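Dihydroorotase (Saccharomyces cerevisiae S288C, PDB 6L0A) catalyses the reversible, zinc-dependent cyclisation of N-carbamoyl-L-aspartate to dihydroorotate, the third step of de novo pyrimidine biosynthesis. Local coordinates at residues C[200-214]-C[242-256]. Residues are numbered along the deposited sequence; the frame is centred on the assembly and turned at random.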
loop_
_atom_site.group_PDB
_atom_site.type_symbol
_atom_site.label_atom_id
_atom_site.label_comp_id
_atom_site.label_asym_id
_atom_site.label_seq_id
_atom_site.Cartn_x
_atom_site.Cartn_y
_atom_site.Cartn_z
ATOM N N ALA C 200 30.229 13.455 17.743
ATOM C CA ALA C 200 28.781 13.624 17.818
ATOM C C ALA C 200 28.376 15.092 17.905
ATOM O O ALA C 200 27.389 15.506 17.285
ATOM C CB ALA C 200 28.237 12.841 19.020
ATOM N N THR C 201 29.127 15.902 18.662
ATOM C CA THR C 201 28.726 17.293 18.857
ATOM C C THR C 201 28.867 18.131 17.590
ATOM O O THR C 201 28.346 19.248 17.551
ATOM C CB THR C 201 29.523 17.940 20.003
ATOM O OG1 THR C 201 30.928 17.864 19.732
ATOM C CG2 THR C 201 29.225 17.243 21.327
ATOM N N ASP C 202 29.538 17.618 16.555
ATOM C CA ASP C 202 29.574 18.305 15.268
ATOM C C ASP C 202 28.256 18.201 14.505
ATOM O O ASP C 202 28.040 18.968 13.561
ATOM C CB ASP C 202 30.692 17.732 14.390
ATOM C CG ASP C 202 32.067 17.923 14.995
ATOM O OD1 ASP C 202 32.284 18.955 15.669
ATOM O OD2 ASP C 202 32.933 17.044 14.780
ATOM N N VAL C 203 27.373 17.283 14.889
ATOM C CA VAL C 203 26.195 16.987 14.076
ATOM C C VAL C 203 25.186 18.119 14.212
ATOM O O VAL C 203 24.759 18.460 15.320
ATOM C CB VAL C 203 25.571 15.647 14.483
ATOM C CG1 VAL C 203 24.218 15.457 13.771
ATOM C CG2 VAL C 203 26.520 14.490 14.174
ATOM N N LYS C 204 24.791 18.696 13.080
ATOM C CA LYS C 204 23.707 19.668 13.037
ATOM C C LYS C 204 22.436 19.120 12.409
ATOM O O LYS C 204 21.334 19.558 12.764
ATOM C CB LYS C 204 24.135 20.912 12.248
ATOM C CG LYS C 204 25.134 21.808 12.963
ATOM C CD LYS C 204 24.474 22.607 14.073
ATOM C CE LYS C 204 25.462 23.580 14.702
ATOM N NZ LYS C 204 25.102 23.872 16.117
ATOM N N VAL C 205 22.568 18.210 11.457
ATOM C CA VAL C 205 21.429 17.620 10.769
ATOM C C VAL C 205 21.466 16.133 11.056
ATOM O O VAL C 205 22.431 15.449 10.694
ATOM C CB VAL C 205 21.466 17.902 9.261
ATOM C CG1 VAL C 205 20.320 17.174 8.561
ATOM C CG2 VAL C 205 21.376 19.410 9.024
ATOM N N ALA C 206 20.442 15.640 11.744
ATOM C CA ALA C 206 20.341 14.231 12.073
ATOM C C ALA C 206 19.074 13.664 11.450
ATOM O O ALA C 206 18.275 14.384 10.850
ATOM C CB ALA C 206 20.347 14.014 13.586
ATOM N N ALA C 207 18.920 12.356 11.589
ATOM C CA ALA C 207 17.738 11.650 11.125
ATOM C C ALA C 207 17.368 10.636 12.188
ATOM O O ALA C 207 18.250 10.018 12.793
ATOM C CB ALA C 207 17.986 10.946 9.788
ATOM N N THR C 208 16.077 10.490 12.448
ATOM C CA THR C 208 15.644 9.426 13.337
ATOM C C THR C 208 15.174 8.235 12.507
ATOM O O THR C 208 14.743 8.382 11.361
ATOM C CB THR C 208 14.539 9.890 14.286
ATOM O OG1 THR C 208 13.449 10.451 13.535
ATOM C CG2 THR C 208 15.085 10.925 15.306
ATOM N N LEU C 209 15.313 7.043 13.080
ATOM C CA LEU C 209 14.823 5.821 12.461
ATOM C C LEU C 209 13.875 5.138 13.429
ATOM O O LEU C 209 14.144 5.073 14.630
ATOM C CB LEU C 209 15.977 4.887 12.084
ATOM C CG LEU C 209 16.969 5.501 11.084
ATOM C CD1 LEU C 209 18.221 4.636 10.988
ATOM C CD2 LEU C 209 16.325 5.674 9.706
ATOM N N THR C 210 12.747 4.664 12.908
ATOM C CA THR C 210 11.743 4.007 13.719
ATOM C C THR C 210 12.091 2.539 13.891
ATOM O O THR C 210 12.973 2.000 13.220
ATOM C CB THR C 210 10.368 4.090 13.070
ATOM O OG1 THR C 210 10.377 3.272 11.890
ATOM C CG2 THR C 210 10.021 5.532 12.706
ATOM N N ALA C 211 11.362 1.889 14.788
ATOM C CA ALA C 211 11.450 0.436 14.879
ATOM C C ALA C 211 10.835 -0.220 13.651
ATOM O O ALA C 211 11.423 -1.133 13.061
ATOM C CB ALA C 211 10.763 -0.055 16.150
ATOM N N HIS C 212 9.658 0.245 13.230
ATOM C CA HIS C 212 8.921 -0.534 12.233
ATOM C C HIS C 212 9.528 -0.410 10.837
ATOM O O HIS C 212 9.404 -1.339 10.032
ATOM C CB HIS C 212 7.439 -0.155 12.230
ATOM C CG HIS C 212 7.164 1.318 12.193
ATOM N ND1 HIS C 212 7.251 2.122 13.311
ATOM C CD2 HIS C 212 6.751 2.119 11.185
ATOM C CE1 HIS C 212 6.921 3.361 12.986
ATOM N NE2 HIS C 212 6.603 3.384 11.703
ATOM N N HIS C 213 10.208 0.693 10.532
ATOM C CA HIS C 213 10.848 0.776 9.224
ATOM C C HIS C 213 12.110 -0.075 9.127
ATOM O O HIS C 213 12.636 -0.227 8.025
ATOM C CB HIS C 213 11.159 2.233 8.882
ATOM C CG HIS C 213 9.934 3.050 8.583
ATOM N ND1 HIS C 213 9.485 4.068 9.401
ATOM C CD2 HIS C 213 9.061 2.990 7.543
ATOM C CE1 HIS C 213 8.386 4.595 8.882
ATOM N NE2 HIS C 213 8.113 3.964 7.751
ATOM N N LEU C 214 12.618 -0.600 10.248
ATOM C CA LEU C 214 13.714 -1.564 10.210
ATOM C C LEU C 214 13.226 -2.970 9.893
ATOM O O LEU C 214 14.054 -3.854 9.638
ATOM C CB LEU C 214 14.462 -1.567 11.545
ATOM C CG LEU C 214 15.012 -0.204 11.987
ATOM C CD1 LEU C 214 15.859 -0.346 13.250
ATOM C CD2 LEU C 214 15.812 0.453 10.863
ATOM N N LEU C 242 18.242 1.507 5.509
ATOM C CA LEU C 242 17.868 1.959 6.849
ATOM C C LEU C 242 18.515 1.103 7.928
ATOM O O LEU C 242 18.982 1.627 8.942
ATOM C CB LEU C 242 16.349 1.933 7.030
ATOM C CG LEU C 242 15.515 2.727 6.025
ATOM C CD1 LEU C 242 14.036 2.513 6.289
ATOM C CD2 LEU C 242 15.832 4.210 6.109
ATOM N N VAL C 243 18.492 -0.221 7.759
ATOM C CA VAL C 243 19.070 -1.092 8.776
ATOM C C VAL C 243 20.572 -0.854 8.878
ATOM O O VAL C 243 21.125 -0.786 9.983
ATOM C CB VAL C 243 18.725 -2.566 8.483
ATOM C CG1 VAL C 243 19.579 -3.491 9.327
ATOM C CG2 VAL C 243 17.238 -2.826 8.774
ATOM N N LYS C 244 21.248 -0.660 7.735
ATOM C CA LYS C 244 22.687 -0.401 7.763
ATOM C C LYS C 244 22.995 0.929 8.441
ATOM O O LYS C 244 23.987 1.046 9.174
ATOM C CB LYS C 244 23.276 -0.427 6.348
ATOM C CG LYS C 244 23.680 -1.824 5.864
ATOM C CD LYS C 244 24.709 -1.767 4.725
ATOM C CE LYS C 244 26.074 -2.292 5.170
ATOM N NZ LYS C 244 26.110 -3.780 5.317
ATOM N N ALA C 245 22.165 1.947 8.199
ATOM C CA ALA C 245 22.344 3.219 8.893
ATOM C C ALA C 245 22.127 3.057 10.391
ATOM O O ALA C 245 22.890 3.605 11.198
ATOM C CB ALA C 245 21.392 4.276 8.317
ATOM N N ALA C 246 21.110 2.287 10.787
ATOM C CA ALA C 246 20.758 2.205 12.203
ATOM C C ALA C 246 21.863 1.548 13.019
ATOM O O ALA C 246 22.081 1.904 14.185
ATOM C CB ALA C 246 19.455 1.437 12.387
ATOM N N VAL C 247 22.555 0.569 12.437
ATOM C CA VAL C 247 23.635 -0.112 13.141
ATOM C C VAL C 247 25.000 0.464 12.781
ATOM O O VAL C 247 26.027 -0.130 13.122
ATOM C CB VAL C 247 23.586 -1.628 12.884
ATOM C CG1 VAL C 247 22.268 -2.204 13.382
ATOM C CG2 VAL C 247 23.781 -1.923 11.407
ATOM N N SER C 248 25.038 1.625 12.124
ATOM C CA SER C 248 26.289 2.158 11.599
ATOM C C SER C 248 27.221 2.673 12.690
ATOM O O SER C 248 28.422 2.819 12.438
ATOM C CB SER C 248 26.006 3.283 10.596
ATOM O OG SER C 248 25.541 4.462 11.240
ATOM N N GLY C 249 26.702 2.948 13.887
ATOM C CA GLY C 249 27.473 3.662 14.887
ATOM C C GLY C 249 27.725 5.116 14.567
ATOM O O GLY C 249 28.551 5.749 15.233
ATOM N N LYS C 250 27.046 5.670 13.548
ATOM C CA LYS C 250 27.212 7.069 13.194
ATOM C C LYS C 250 26.334 7.937 14.095
ATOM O O LYS C 250 25.178 7.593 14.348
ATOM C CB LYS C 250 26.833 7.299 11.732
ATOM C CG LYS C 250 27.940 7.008 10.724
ATOM C CD LYS C 250 29.245 7.703 11.093
ATOM C CE LYS C 250 30.324 6.698 11.456
ATOM N NZ LYS C 250 31.487 7.340 12.149
ATOM N N PRO C 251 26.845 9.074 14.571
ATOM C CA PRO C 251 26.094 9.886 15.539
ATOM C C PRO C 251 24.944 10.681 14.941
ATOM O O PRO C 251 24.225 11.344 15.696
ATOM C CB PRO C 251 27.172 10.829 16.090
ATOM C CG PRO C 251 28.083 11.031 14.917
ATOM C CD PRO C 251 28.124 9.704 14.195
ATOM N N TYR C 252 24.734 10.643 13.623
ATOM C CA TYR C 252 23.647 11.394 13.015
ATOM C C TYR C 252 22.437 10.520 12.689
ATOM O O TYR C 252 21.531 10.975 11.975
ATOM C CB TYR C 252 24.129 12.130 11.760
ATOM C CG TYR C 252 25.142 11.387 10.908
ATOM C CD1 TYR C 252 26.509 11.571 11.095
ATOM C CD2 TYR C 252 24.731 10.527 9.896
ATOM C CE1 TYR C 252 27.438 10.908 10.308
ATOM C CE2 TYR C 252 25.652 9.857 9.101
ATOM C CZ TYR C 252 27.002 10.055 9.310
ATOM O OH TYR C 252 27.919 9.391 8.521
ATOM N N PHE C 253 22.401 9.285 13.200
ATOM C CA PHE C 253 21.212 8.435 13.167
ATOM C C PHE C 253 20.914 7.992 14.592
ATOM O O PHE C 253 21.814 7.512 15.289
ATOM C CB PHE C 253 21.406 7.198 12.266
ATOM C CG PHE C 253 21.715 7.520 10.827
ATOM C CD1 PHE C 253 20.785 8.163 10.030
ATOM C CD2 PHE C 253 22.933 7.154 10.265
ATOM C CE1 PHE C 253 21.069 8.461 8.707
ATOM C CE2 PHE C 253 23.215 7.441 8.938
ATOM C CZ PHE C 253 22.284 8.094 8.161
ATOM N N PHE C 254 19.672 8.167 15.042
ATOM C CA PHE C 254 19.298 7.633 16.343
ATOM C C PHE C 254 17.806 7.334 16.357
ATOM O O PHE C 254 17.087 7.610 15.397
ATOM C CB PHE C 254 19.717 8.569 17.500
ATOM C CG PHE C 254 19.313 10.013 17.338
ATOM C CD1 PHE C 254 20.205 10.943 16.827
ATOM C CD2 PHE C 254 18.062 10.453 17.759
ATOM C CE1 PHE C 254 19.852 12.286 16.711
ATOM C CE2 PHE C 254 17.704 11.791 17.644
ATOM C CZ PHE C 254 18.603 12.706 17.119
ATOM N N PHE C 255 17.359 6.740 17.463
ATOM C CA PHE C 255 16.040 6.126 17.551
ATOM C C PHE C 255 14.954 7.164 17.782
ATOM O O PHE C 255 15.026 7.951 18.731
ATOM C CB PHE C 255 16.018 5.115 18.696
ATOM C CG PHE C 255 14.692 4.439 18.910
ATOM C CD1 PHE C 255 14.035 3.815 17.863
ATOM C CD2 PHE C 255 14.124 4.393 20.183
ATOM C CE1 PHE C 255 12.829 3.168 18.080
ATOM C CE2 PHE C 255 12.924 3.742 20.407
ATOM C CZ PHE C 255 12.276 3.123 19.348
ATOM N N GLY C 256 13.934 7.141 16.927
ATOM C CA GLY C 256 12.681 7.824 17.212
ATOM C C GLY C 256 11.576 6.900 16.755
ATOM O O GLY C 256 11.502 6.592 15.563
HETATM O O HOH W 1 11.092 8.685 13.919
#
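Ala207 CB meets the edge of the Phe253 ring, near its plane and 4.0 Å from CD1, while Ala245 CB sits over the centre of one face and Tyr252 CD2 lies toward the rim of the other. The Phe255 ring has the backbone N of Ala211 at its edge, in plane, while its CD1 comes 3.5 Å from Leu209 O. On the side of the sheet that carries Thr208 and Phe254, the Phe254 ring is touched obliquely by Ala206 CB, 3.6 Å from CE1, and by Thr208 CG2. Between the rings runs the parallel pairing of 205-209 with 253-255, a worked example of how neighbouring strands of a TIM-type barrel are joined. Ala207 and Leu209 each donate and accept, to Tyr252 O and from Phe254 N, then to Phe254 O and from Gly256 N. The last bond, Gly256 N to Leu209 O at 3.1 Å, approaches from above the carbonyl plane. A water donates to both Thr208 OG1 and Gly256 O; Glu179 also binds that hydroxyl. Just past the C-terminal end of strand 205-209, the Thr210 side chain is about 8 Å from a bound zinc ion. Leu209, with CG anti to its carbonyl carbon (chi1 -60°), extends CD1 to Ala246 CB at 3.7 Å and CD2 to Leu242 CD2, tying the strand to helix 236-246. At the other end, Val203 divides its methyls, CG1 on Tyr252 CB and CG2 3.9 Å from Pro251 CG; an alanine here would probably open a gap beside that proline and leave the Tyr252 CB side less tightly packed. Strand 205-209 thus lies between strands 175-178 and 253-255; helix 184-193 packs on Phe253 and Leu242, whereas helices 283-293 and 300-312 cover Phe255.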